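Long-range contacts in major capsid protein (PDB 5TIP), which self-assembles as trimers into the icosahedral capsid of a large chlorella virus, a shell containing 5040 copies of this glycoprotein: residues A[252-258]-A[366-371]; A[259-265]-A[349-355]. The contacts are given in a common frame with arbitrary orientation. Numbering follows the deposited sequence.

In the fold
In a jelly roll, one strand often collects partners from distant parts of the chain, and the second half of this protein illustrates the principle. Residues 252-258 lead from strand 247-251, which belongs to one sheet, into strand 257-266 of another. The chain then runs through 83 residues, including the glycosylated Asn279 and Asn301, before residues 349-355 return to close contact 2 against 259-265. Shortly afterwards, 366-371 closes contact 1, whose longer loop encloses that of contact 2. Strands 350-354 and 368-369 thus line the same edge of strand 257-266, while strand 412-426 occupies its other edge. The two contacts meet where Phe370 touches Phe355 and Phe254 touches Leu261.

Contact 1. Residues A[252-258]-A[366-371]; sequences LNFNHPT and GTCNFS. With HG (mercury (II) ion), chain T.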
loop_
_atom_site.group_PDB
_atom_site.type_symbol
_atom_site.label_atom_id
_atom_site.label_comp_id
_atom_site.label_asym_id
_atom_site.label_seq_id
_atom_site.Cartn_x
_atom_site.Cartn_y
_atom_site.Cartn_z
ATOM N N LEU A 252 10.153 -28.519 -17.761
ATOM C CA LEU A 252 9.061 -27.571 -17.927
ATOM C C LEU A 252 8.481 -27.693 -19.328
ATOM O O LEU A 252 9.203 -27.936 -20.298
ATOM C CB LEU A 252 9.542 -26.141 -17.675
ATOM C CG LEU A 252 10.152 -25.831 -16.305
ATOM C CD1 LEU A 252 10.575 -24.370 -16.215
ATOM C CD2 LEU A 252 9.181 -26.175 -15.187
ATOM N N ASN A 253 7.198 -27.481 -19.392
ATOM C CA ASN A 253 6.516 -27.559 -20.616
ATOM C C ASN A 253 5.635 -26.333 -20.818
ATOM O O ASN A 253 4.457 -26.393 -20.757
ATOM C CB ASN A 253 5.785 -28.907 -20.687
ATOM C CG ASN A 253 4.888 -29.028 -21.852
ATOM O OD1 ASN A 253 5.106 -28.466 -22.862
ATOM N ND2 ASN A 253 3.874 -29.772 -21.699
ATOM N N PHE A 254 6.284 -25.216 -21.046
ATOM C CA PHE A 254 5.642 -23.932 -21.269
ATOM C C PHE A 254 5.953 -23.438 -22.677
ATOM O O PHE A 254 6.858 -23.941 -23.349
ATOM C CB PHE A 254 6.106 -22.910 -20.226
ATOM C CG PHE A 254 5.801 -23.313 -18.810
ATOM C CD1 PHE A 254 4.568 -23.848 -18.474
ATOM C CD2 PHE A 254 6.759 -23.178 -17.819
ATOM C CE1 PHE A 254 4.291 -24.224 -17.173
ATOM C CE2 PHE A 254 6.489 -23.553 -16.518
ATOM C CZ PHE A 254 5.254 -24.077 -16.195
ATOM N N ASN A 255 5.189 -22.441 -23.118
ATOM C CA ASN A 255 5.378 -21.834 -24.429
ATOM C C ASN A 255 5.123 -20.338 -24.316
ATOM O O ASN A 255 4.767 -19.829 -23.247
ATOM C CB ASN A 255 4.463 -22.468 -25.486
ATOM C CG ASN A 255 4.773 -23.933 -25.728
ATOM O OD1 ASN A 255 3.994 -24.812 -25.364
ATOM N ND2 ASN A 255 5.913 -24.201 -26.355
ATOM N N HIS A 256 5.326 -19.630 -25.437
ATOM C CA HIS A 256 5.022 -18.210 -25.602
ATOM C C HIS A 256 5.948 -17.336 -24.760
ATOM O O HIS A 256 6.626 -17.839 -23.855
ATOM C CB HIS A 256 3.559 -17.935 -25.244
ATOM C CG HIS A 256 2.580 -18.721 -26.057
ATOM N ND1 HIS A 256 1.634 -19.547 -25.491
ATOM C CD2 HIS A 256 2.398 -18.803 -27.397
ATOM C CE1 HIS A 256 0.918 -20.111 -26.447
ATOM N NE2 HIS A 256 1.358 -19.673 -27.612
ATOM N N PRO A 257 6.027 -16.033 -25.041
ATOM C CA PRO A 257 6.785 -15.129 -24.161
ATOM C C PRO A 257 6.183 -15.092 -22.765
ATOM O O PRO A 257 5.040 -14.670 -22.572
ATOM C CB PRO A 257 6.671 -13.775 -24.870
ATOM C CG PRO A 257 6.445 -14.118 -26.298
ATOM C CD PRO A 257 5.605 -15.361 -26.283
ATOM N N THR A 258 6.968 -15.531 -21.785
ATOM C CA THR A 258 6.501 -15.727 -20.419
ATOM C C THR A 258 7.034 -14.620 -19.520
ATOM O O THR A 258 8.229 -14.307 -19.555
ATOM C CB THR A 258 6.944 -17.095 -19.893
ATOM O OG1 THR A 258 6.383 -18.125 -20.717
ATOM C CG2 THR A 258 6.485 -17.300 -18.458
ATOM N N GLY A 366 9.589 -7.284 -20.221
ATOM C CA GLY A 366 10.571 -8.346 -20.219
ATOM C C GLY A 366 9.907 -9.704 -20.211
ATOM O O GLY A 366 9.109 -10.006 -19.320
ATOM N N THR A 367 10.218 -10.532 -21.202
ATOM C CA THR A 367 9.636 -11.860 -21.308
ATOM C C THR A 367 10.712 -12.843 -21.735
ATOM O O THR A 367 11.807 -12.462 -22.157
ATOM C CB THR A 367 8.470 -11.904 -22.309
ATOM O OG1 THR A 367 8.935 -11.514 -23.607
ATOM C CG2 THR A 367 7.333 -10.989 -21.876
ATOM N N CYS A 368 10.391 -14.126 -21.607
ATOM C CA CYS A 368 11.200 -15.193 -22.170
ATOM C C CYS A 368 10.313 -16.065 -23.041
ATOM O O CYS A 368 9.269 -16.543 -22.585
ATOM C CB CYS A 368 11.856 -16.036 -21.082
ATOM S SG CYS A 368 12.679 -17.479 -21.753
ATOM N N ASN A 369 10.726 -16.274 -24.288
ATOM C CA ASN A 369 9.935 -17.038 -25.248
ATOM C C ASN A 369 10.244 -18.516 -25.051
ATOM O O ASN A 369 11.259 -19.023 -25.533
ATOM C CB ASN A 369 10.234 -16.583 -26.671
ATOM C CG ASN A 369 9.165 -17.011 -27.653
ATOM O OD1 ASN A 369 8.422 -17.960 -27.405
ATOM N ND2 ASN A 369 9.074 -16.304 -28.772
ATOM N N PHE A 370 9.359 -19.215 -24.337
ATOM C CA PHE A 370 9.515 -20.648 -24.129
ATOM C C PHE A 370 9.195 -21.467 -25.371
ATOM O O PHE A 370 9.488 -22.668 -25.387
ATOM C CB PHE A 370 8.636 -21.110 -22.968
ATOM C CG PHE A 370 9.255 -20.903 -21.621
ATOM C CD1 PHE A 370 9.234 -19.658 -21.019
ATOM C CD2 PHE A 370 9.860 -21.954 -20.953
ATOM C CE1 PHE A 370 9.803 -19.465 -19.776
ATOM C CE2 PHE A 370 10.430 -21.767 -19.708
ATOM C CZ PHE A 370 10.402 -20.520 -19.120
ATOM N N SER A 371 8.602 -20.860 -26.402
ATOM C CA SER A 371 8.370 -21.578 -27.649
ATOM C C SER A 371 9.650 -21.792 -28.443
ATOM O O SER A 371 9.661 -22.617 -29.364
ATOM C CB SER A 371 7.358 -20.826 -28.515
ATOM O OG SER A 371 6.106 -20.702 -27.862
HETATM HG HG HG T . 13.788 -18.924 -19.993
#
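Backbone hydrogen bonds set the antiparallel register. Thr258 N donates to Cys368 O (2.6 Å) and Cys368 N to Thr258 O (3.0 Å), making a hydrogen-bonded pair; next to it Pro257, without an amide proton, forms the non-hydrogen-bonded pair with Asn369, its CA 3.3 Å from Cys368 O in a CA-H...O contact. Phe370 N reaches His256 O at 3.1 Å. Beyond this short ladder the second segment bends, and Asn369 OD1 accepts from Ser371 N (3.1 Å) in an Asx turn. Ser371 OG then receives His256 N at 2.8 Å and also bonds Asn436 O, at the C-terminus. Such a short strand on the edge of a sheet belongs here to the second of the two jelly rolls expected in this capsid family. Apolar packing centres on Phe370: the edge of the Phe254 ring meets its face in a T-shaped pair (centroids 6.0 Å, planes at 80°), and Leu252 CD1 lies 4.4 Å from Phe370 CE2. Metal binding involves Cys368, whose SG holds a mercury ion at 2.5 Å.

Contact 2. Residues A[259-265]-A[349-355]; sequences KYLAWNF and GVYLYSF
Two neighbouring strands of the second jelly roll, 259-265 and 350-354, run antiparallel, their axes 4.6 Å apart at closest approach and 164° between directions. Leu261-Tyr353 and Trp263-Tyr351 are hydrogen-bonded pairs: Leu261 N to Tyr353 O 2.8 Å, Tyr353 N to Leu261 O 2.9 Å, Trp263 N to Tyr351 O 3.1 Å, Tyr351 N to Trp263 O 2.9 Å. Lys259, with helical phi/psi of -77/-45°, presents its O to Phe355 N at 2.7 Å. On one face Trp263 (chi1 p) folds its indole across the partner strand, so that Tyr351 CB fits beneath the six-membered ring, 3.6 Å from its centroid, a CH-pi contact. Phe265 CD2 flanks Tyr351 CE2 at 3.8 Å; Leu261 CG meets Phe355 CE2 at 3.9 Å. On the opposite face Leu352 CD1 packs on Tyr260 CD1 at 3.6 Å, while small Ala262 leaves a hollow where Leu118 of helix 109-119 rests. Asn264 CA still lies 3.4 Å from Gly349 O in a CA-H...O contact, but Phe265 N is 3.9 Å from that oxygen, and a water bridges Phe265 N and Gly349 O, 2.7 Å from each.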
loop_
_atom_site.group_PDB
_atom_site.type_symbol
_atom_site.label_atom_id
_atom_site.label_comp_id
_atom_site.label_asym_id
_atom_site.label_seq_id
_atom_site.Cartn_x
_atom_site.Cartn_y
_atom_site.Cartn_z
ATOM N N LYS A 259 6.146 -14.038 -18.710
ATOM C CA LYS A 259 6.538 -12.962 -17.805
ATOM C C LYS A 259 7.279 -13.489 -16.584
ATOM O O LYS A 259 8.297 -12.917 -16.179
ATOM C CB LYS A 259 5.308 -12.172 -17.361
ATOM C CG LYS A 259 4.386 -11.763 -18.487
ATOM C CD LYS A 259 3.142 -11.082 -17.944
ATOM C CE LYS A 259 3.498 -9.819 -17.180
ATOM N NZ LYS A 259 2.283 -9.111 -16.695
ATOM N N TYR A 260 6.781 -14.562 -15.977
ATOM C CA TYR A 260 7.367 -15.072 -14.746
ATOM C C TYR A 260 6.959 -16.525 -14.555
ATOM O O TYR A 260 6.025 -17.019 -15.191
ATOM C CB TYR A 260 6.943 -14.227 -13.537
ATOM C CG TYR A 260 5.443 -14.138 -13.335
ATOM C CD1 TYR A 260 4.758 -15.106 -12.613
ATOM C CD2 TYR A 260 4.714 -13.081 -13.866
ATOM C CE1 TYR A 260 3.389 -15.026 -12.427
ATOM C CE2 TYR A 260 3.345 -12.992 -13.684
ATOM C CZ TYR A 260 2.689 -13.968 -12.964
ATOM O OH TYR A 260 1.327 -13.887 -12.780
ATOM N N LEU A 261 7.687 -17.203 -13.674
ATOM C CA LEU A 261 7.328 -18.528 -13.192
ATOM C C LEU A 261 7.018 -18.456 -11.703
ATOM O O LEU A 261 7.733 -17.799 -10.942
ATOM C CB LEU A 261 8.453 -19.537 -13.437
ATOM C CG LEU A 261 8.907 -19.766 -14.878
ATOM C CD1 LEU A 261 9.980 -20.842 -14.923
ATOM C CD2 LEU A 261 7.731 -20.146 -15.759
ATOM N N ALA A 262 5.943 -19.121 -11.294
ATOM C CA ALA A 262 5.557 -19.199 -9.893
ATOM C C ALA A 262 5.247 -20.645 -9.544
ATOM O O ALA A 262 4.567 -21.340 -10.305
ATOM C CB ALA A 262 4.345 -18.314 -9.595
ATOM N N TRP A 263 5.749 -21.102 -8.399
ATOM C CA TRP A 263 5.537 -22.490 -8.019
ATOM C C TRP A 263 5.423 -22.609 -6.506
ATOM O O TRP A 263 5.797 -21.701 -5.759
ATOM C CB TRP A 263 6.648 -23.398 -8.569
ATOM C CG TRP A 263 8.011 -23.193 -7.972
ATOM C CD1 TRP A 263 8.583 -23.920 -6.971
ATOM C CD2 TRP A 263 8.976 -22.203 -8.351
ATOM N NE1 TRP A 263 9.844 -23.445 -6.700
ATOM C CE2 TRP A 263 10.109 -22.391 -7.535
ATOM C CE3 TRP A 263 8.992 -21.176 -9.299
ATOM C CZ2 TRP A 263 11.243 -21.590 -7.635
ATOM C CZ3 TRP A 263 10.118 -20.382 -9.398
ATOM C CH2 TRP A 263 11.227 -20.592 -8.570
ATOM N N ASN A 264 4.880 -23.745 -6.068
ATOM C CA ASN A 264 4.745 -24.051 -4.651
ATOM C C ASN A 264 4.774 -25.561 -4.462
ATOM O O ASN A 264 4.538 -26.329 -5.398
ATOM C CB ASN A 264 3.454 -23.462 -4.057
ATOM C CG ASN A 264 2.194 -24.032 -4.695
ATOM O OD1 ASN A 264 1.869 -25.206 -4.524
ATOM N ND2 ASN A 264 1.465 -23.188 -5.416
ATOM N N PHE A 265 5.066 -25.979 -3.230
ATOM C CA PHE A 265 4.999 -27.378 -2.822
ATOM C C PHE A 265 3.835 -27.518 -1.851
ATOM O O PHE A 265 3.881 -26.981 -0.739
ATOM C CB PHE A 265 6.310 -27.832 -2.186
ATOM C CG PHE A 265 7.509 -27.646 -3.070
ATOM C CD1 PHE A 265 7.895 -28.638 -3.956
ATOM C CD2 PHE A 265 8.249 -26.479 -3.017
ATOM C CE1 PHE A 265 8.996 -28.466 -4.771
ATOM C CE2 PHE A 265 9.350 -26.302 -3.829
ATOM C CZ PHE A 265 9.724 -27.298 -4.706
ATOM N N GLY A 349 6.847 -20.832 1.200
ATOM C CA GLY A 349 6.335 -21.912 0.391
ATOM C C GLY A 349 5.864 -21.512 -0.988
ATOM O O GLY A 349 5.534 -22.393 -1.791
ATOM N N VAL A 350 5.821 -20.217 -1.290
ATOM C CA VAL A 350 5.468 -19.716 -2.613
ATOM C C VAL A 350 6.699 -19.038 -3.195
ATOM O O VAL A 350 7.316 -18.191 -2.540
ATOM C CB VAL A 350 4.277 -18.744 -2.554
ATOM C CG1 VAL A 350 3.898 -18.289 -3.953
ATOM C CG2 VAL A 350 3.093 -19.397 -1.866
ATOM N N TYR A 351 7.055 -19.411 -4.422
ATOM C CA TYR A 351 8.300 -18.973 -5.030
ATOM C C TYR A 351 8.025 -18.333 -6.382
ATOM O O TYR A 351 7.039 -18.650 -7.051
ATOM C CB TYR A 351 9.278 -20.140 -5.185
ATOM C CG TYR A 351 9.482 -20.924 -3.908
ATOM C CD1 TYR A 351 10.446 -20.544 -2.984
ATOM C CD2 TYR A 351 8.703 -22.038 -3.622
ATOM C CE1 TYR A 351 10.632 -21.254 -1.816
ATOM C CE2 TYR A 351 8.882 -22.752 -2.455
ATOM C CZ TYR A 351 9.847 -22.355 -1.557
ATOM O OH TYR A 351 10.031 -23.065 -0.393
ATOM N N LEU A 352 8.919 -17.430 -6.776
ATOM C CA LEU A 352 8.764 -16.652 -7.995
ATOM C C LEU A 352 10.116 -16.458 -8.661
ATOM O O LEU A 352 11.124 -16.236 -7.985
ATOM C CB LEU A 352 8.137 -15.282 -7.696
ATOM C CG LEU A 352 8.134 -14.233 -8.810
ATOM C CD1 LEU A 352 7.038 -14.521 -9.826
ATOM C CD2 LEU A 352 7.989 -12.833 -8.233
ATOM N N TYR A 353 10.133 -16.550 -9.988
ATOM C CA TYR A 353 11.239 -16.047 -10.790
ATOM C C TYR A 353 10.657 -15.236 -11.934
ATOM O O TYR A 353 9.912 -15.770 -12.760
ATOM C CB TYR A 353 12.128 -17.169 -11.329
ATOM C CG TYR A 353 13.334 -16.627 -12.063
ATOM C CD1 TYR A 353 14.419 -16.116 -11.365
ATOM C CD2 TYR A 353 13.376 -16.602 -13.451
ATOM C CE1 TYR A 353 15.518 -15.605 -12.026
ATOM C CE2 TYR A 353 14.473 -16.095 -14.123
ATOM C CZ TYR A 353 15.541 -15.598 -13.405
ATOM O OH TYR A 353 16.636 -15.092 -14.066
ATOM N N SER A 354 10.999 -13.954 -11.982
ATOM C CA SER A 354 10.422 -13.030 -12.945
ATOM C C SER A 354 11.396 -12.782 -14.088
ATOM O O SER A 354 12.575 -12.494 -13.858
ATOM C CB SER A 354 10.057 -11.707 -12.268
ATOM O OG SER A 354 9.534 -10.785 -13.207
ATOM N N PHE A 355 10.899 -12.903 -15.316
ATOM C CA PHE A 355 11.627 -12.434 -16.484
ATOM C C PHE A 355 11.312 -10.982 -16.803
ATOM O O PHE A 355 11.932 -10.410 -17.705
ATOM C CB PHE A 355 11.298 -13.299 -17.706
ATOM C CG PHE A 355 11.460 -14.771 -17.469
ATOM C CD1 PHE A 355 12.716 -15.351 -17.429
ATOM C CD2 PHE A 355 10.348 -15.578 -17.293
ATOM C CE1 PHE A 355 12.859 -16.705 -17.209
ATOM C CE2 PHE A 355 10.484 -16.931 -17.076
ATOM C CZ PHE A 355 11.740 -17.496 -17.033
HETATM O O HOH W 1 6.077 -24.865 -0.940
#